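Local coordinates for thymidylate synthase thyX (PDB 3N3Y), which probably catalyses the FAD- and NADPH-dependent reductive methylation of dUMP to dTMP, with methylenetetrahydrofolate as the one-carbon donor, at residues A[168-172]-A[173-177]. Sequence-based numbering, arbitrary orientation.
Sequences YSINA and RSLQN. With FAD (flavin-adenine dinucleotide), chain K.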
loop_
_atom_site.group_PDB
_atom_site.type_symbol
_atom_site.label_atom_id
_atom_site.label_comp_id
_atom_site.label_asym_id
_atom_site.label_seq_id
_atom_site.Cartn_x
_atom_site.Cartn_y
_atom_site.Cartn_z
ATOM N N TYR A 168 -3.261 7.788 -15.401
ATOM C CA TYR A 168 -3.520 7.686 -13.982
ATOM C C TYR A 168 -4.577 6.608 -13.763
ATOM O O TYR A 168 -5.672 6.704 -14.301
ATOM C CB TYR A 168 -4.033 9.038 -13.473
ATOM C CG TYR A 168 -4.138 9.173 -11.974
ATOM C CD1 TYR A 168 -2.997 9.139 -11.174
ATOM C CD2 TYR A 168 -5.370 9.369 -11.354
ATOM C CE1 TYR A 168 -3.083 9.272 -9.804
ATOM C CE2 TYR A 168 -5.462 9.523 -9.980
ATOM C CZ TYR A 168 -4.311 9.461 -9.213
ATOM O OH TYR A 168 -4.378 9.592 -7.856
ATOM N N SER A 169 -4.262 5.585 -12.976
ATOM C CA SER A 169 -5.252 4.553 -12.667
ATOM C C SER A 169 -5.496 4.475 -11.178
ATOM O O SER A 169 -4.563 4.534 -10.376
ATOM C CB SER A 169 -4.812 3.188 -13.195
ATOM O OG SER A 169 -4.694 3.237 -14.603
ATOM N N ILE A 170 -6.757 4.325 -10.807
ATOM C CA ILE A 170 -7.133 4.395 -9.413
ATOM C C ILE A 170 -8.436 3.612 -9.167
ATOM O O ILE A 170 -9.329 3.571 -10.033
ATOM C CB ILE A 170 -7.247 5.886 -8.981
ATOM C CG1 ILE A 170 -7.536 6.035 -7.480
ATOM C CG2 ILE A 170 -8.286 6.631 -9.828
ATOM C CD1 ILE A 170 -7.510 7.473 -7.025
ATOM N N ASN A 171 -8.540 2.974 -8.003
ATOM C CA ASN A 171 -9.776 2.278 -7.653
ATOM C C ASN A 171 -10.798 3.221 -7.005
ATOM O O ASN A 171 -10.451 4.335 -6.620
ATOM C CB ASN A 171 -9.507 1.011 -6.823
ATOM C CG ASN A 171 -9.156 1.294 -5.366
ATOM O OD1 ASN A 171 -9.741 2.153 -4.709
ATOM N ND2 ASN A 171 -8.216 0.529 -4.849
ATOM N N ALA A 172 -12.051 2.783 -6.891
ATOM C CA ALA A 172 -13.145 3.684 -6.473
ATOM C C ALA A 172 -13.038 4.166 -5.041
ATOM O O ALA A 172 -13.410 5.287 -4.739
ATOM C CB ALA A 172 -14.496 3.047 -6.702
ATOM N N ARG A 173 -12.523 3.329 -4.152
ATOM C CA ARG A 173 -12.335 3.736 -2.771
ATOM C C ARG A 173 -11.250 4.808 -2.635
ATOM O O ARG A 173 -11.385 5.764 -1.870
ATOM C CB ARG A 173 -11.978 2.530 -1.926
ATOM C CG ARG A 173 -11.817 2.825 -0.445
ATOM C CD ARG A 173 -11.427 1.551 0.304
ATOM N NE ARG A 173 -11.567 1.716 1.743
ATOM C CZ ARG A 173 -10.994 0.934 2.653
ATOM N NH1 ARG A 173 -10.217 -0.077 2.272
ATOM N NH2 ARG A 173 -11.190 1.170 3.948
ATOM N N SER A 174 -10.155 4.639 -3.362
ATOM C CA SER A 174 -9.090 5.632 -3.323
ATOM C C SER A 174 -9.544 6.896 -4.038
ATOM O O SER A 174 -9.271 8.004 -3.584
ATOM C CB SER A 174 -7.811 5.097 -3.961
ATOM O OG SER A 174 -6.738 5.979 -3.694
ATOM N N LEU A 175 -10.250 6.725 -5.148
ATOM C CA LEU A 175 -10.791 7.875 -5.874
ATOM C C LEU A 175 -11.706 8.709 -4.989
ATOM O O LEU A 175 -11.668 9.934 -5.058
ATOM C CB LEU A 175 -11.516 7.461 -7.156
ATOM C CG LEU A 175 -12.034 8.603 -8.035
ATOM C CD1 LEU A 175 -10.929 9.617 -8.384
ATOM C CD2 LEU A 175 -12.634 8.033 -9.302
ATOM N N GLN A 176 -12.500 8.062 -4.136
ATOM C CA GLN A 176 -13.350 8.830 -3.219
ATOM C C GLN A 176 -12.511 9.709 -2.308
ATOM O O GLN A 176 -12.842 10.867 -2.107
ATOM C CB GLN A 176 -14.241 7.935 -2.353
ATOM C CG GLN A 176 -15.382 7.275 -3.089
ATOM C CD GLN A 176 -16.306 6.517 -2.138
ATOM O OE1 GLN A 176 -17.501 6.362 -2.402
ATOM N NE2 GLN A 176 -15.757 6.054 -1.024
ATOM N N ASN A 177 -11.459 9.127 -1.723
ATOM C CA ASN A 177 -10.527 9.848 -0.862
ATOM C C ASN A 177 -9.941 11.062 -1.613
ATOM O O ASN A 177 -10.057 12.191 -1.160
ATOM C CB ASN A 177 -9.420 8.892 -0.350
ATOM C CG ASN A 177 -8.430 9.570 0.636
ATOM O OD1 ASN A 177 -8.827 10.151 1.654
ATOM N ND2 ASN A 177 -7.137 9.488 0.323
HETATM P PA FAD K . -6.102 -1.604 5.806
HETATM O O1A FAD K . -5.039 -1.701 6.879
HETATM O O2A FAD K . -6.069 -2.740 4.808
HETATM O O5B FAD K . -5.935 -0.223 5.023
HETATM C C5B FAD K . -5.747 0.973 5.747
HETATM C C4B FAD K . -6.310 2.096 4.894
HETATM O O4B FAD K . -5.571 2.158 3.687
HETATM C C3B FAD K . -7.757 1.803 4.492
HETATM O O3B FAD K . -8.675 2.356 5.405
HETATM C C2B FAD K . -7.862 2.409 3.110
HETATM O O2B FAD K . -8.091 3.790 3.225
HETATM C C1B FAD K . -6.447 2.303 2.588
HETATM N N9A FAD K . -6.214 1.204 1.636
HETATM C C8A FAD K . -5.422 0.097 1.822
HETATM N N7A FAD K . -5.456 -0.636 0.688
HETATM C C5A FAD K . -6.262 -0.012 -0.209
HETATM C C6A FAD K . -6.660 -0.320 -1.507
HETATM N N6A FAD K . -6.078 -1.315 -2.172
HETATM N N1A FAD K . -7.507 0.538 -2.174
HETATM C C2A FAD K . -7.968 1.681 -1.562
HETATM N N3A FAD K . -7.583 1.974 -0.277
HETATM C C4A FAD K . -6.740 1.147 0.376
HETATM N N1 FAD K . -14.162 -8.528 4.855
HETATM C C2 FAD K . -14.797 -9.421 4.013
HETATM O O2 FAD K . -14.261 -9.794 2.985
HETATM N N3 FAD K . -16.050 -9.905 4.320
HETATM C C4 FAD K . -16.686 -9.509 5.472
HETATM O O4 FAD K . -17.800 -9.953 5.711
HETATM C C4X FAD K . -16.063 -8.615 6.342
HETATM N N5 FAD K . -16.702 -8.213 7.503
HETATM C C5X FAD K . -16.053 -7.333 8.351
HETATM C C6 FAD K . -16.681 -6.930 9.522
HETATM C C7 FAD K . -16.054 -6.046 10.387
HETATM C C7M FAD K . -16.749 -5.624 11.651
HETATM C C8 FAD K . -14.783 -5.553 10.073
HETATM C C8M FAD K . -14.107 -4.592 11.007
HETATM C C9 FAD K . -14.144 -5.944 8.898
HETATM C C9A FAD K . -14.777 -6.835 8.031
HETATM N N10 FAD K . -14.148 -7.236 6.863
HETATM C C10 FAD K . -14.791 -8.125 6.023
HETATM C "C1'" FAD K . -12.761 -6.758 6.509
HETATM C "C2'" FAD K . -12.700 -5.363 5.899
HETATM O "O2'" FAD K . -13.437 -5.331 4.692
HETATM C "C3'" FAD K . -11.248 -4.946 5.636
HETATM O "O3'" FAD K . -10.628 -5.778 4.678
HETATM C "C4'" FAD K . -10.392 -4.913 6.901
HETATM O "O4'" FAD K . -11.143 -4.336 7.935
HETATM C "C5'" FAD K . -9.217 -3.978 6.707
HETATM O "O5'" FAD K . -9.746 -2.657 6.681
HETATM P P FAD K . -8.974 -1.462 5.918
HETATM O O1P FAD K . -9.629 -0.133 6.226
HETATM O O2P FAD K . -8.961 -1.756 4.444
HETATM O O3P FAD K . -7.509 -1.459 6.594
#
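N171 is the N-cap of helix 172-182, and its amide faces two ways at once. N171 OD1 turns back to the helix and accepts from S174 N at 2.9 Å, a nearly straight bond (168°) whose donor sits somewhat out of the carbonyl plane. N171 ND2 points the other way and donates to N1A of the FAD adenine at 2.8 Å. The two bonds together fix the rotation of the amide, so the same group that caps the helix also bonds the adenine. It gets there because N171 CG lies between the backbone N and the carbonyl carbon (chi1 76°), which turns OD1 toward S174 N.

Two residues on, R173 reaches along the same cofactor with an extended chain. Its guanidinium spans the phosphate joined to the ribityl arm: R173 NH1 bonds FAD O2P at 3.0 Å and R173 NH2 bonds FAD O1P at 3.1 Å, with that phosphorus in the guanidinium plane. C2B of the adenosine ribose lies over one face of the guanidinium. E61 forms a salt bridge with R173 NH1, so it probably helps hold this first-shell arginine in place.

Behind the cap, strand 163-171 of the antiparallel sheet turns sharply into the helix. I170 fills the inside of this corner: with CG1 anti to the backbone N (chi1 -176°), I170 CD1 lies 4.0 Å from L175 CB while CG1 packs against S174 CB. S174 OG is bonded to the carbonyl oxygen of I85. The first helical turn closes with L175 N donating to N171 O at 2.8 Å.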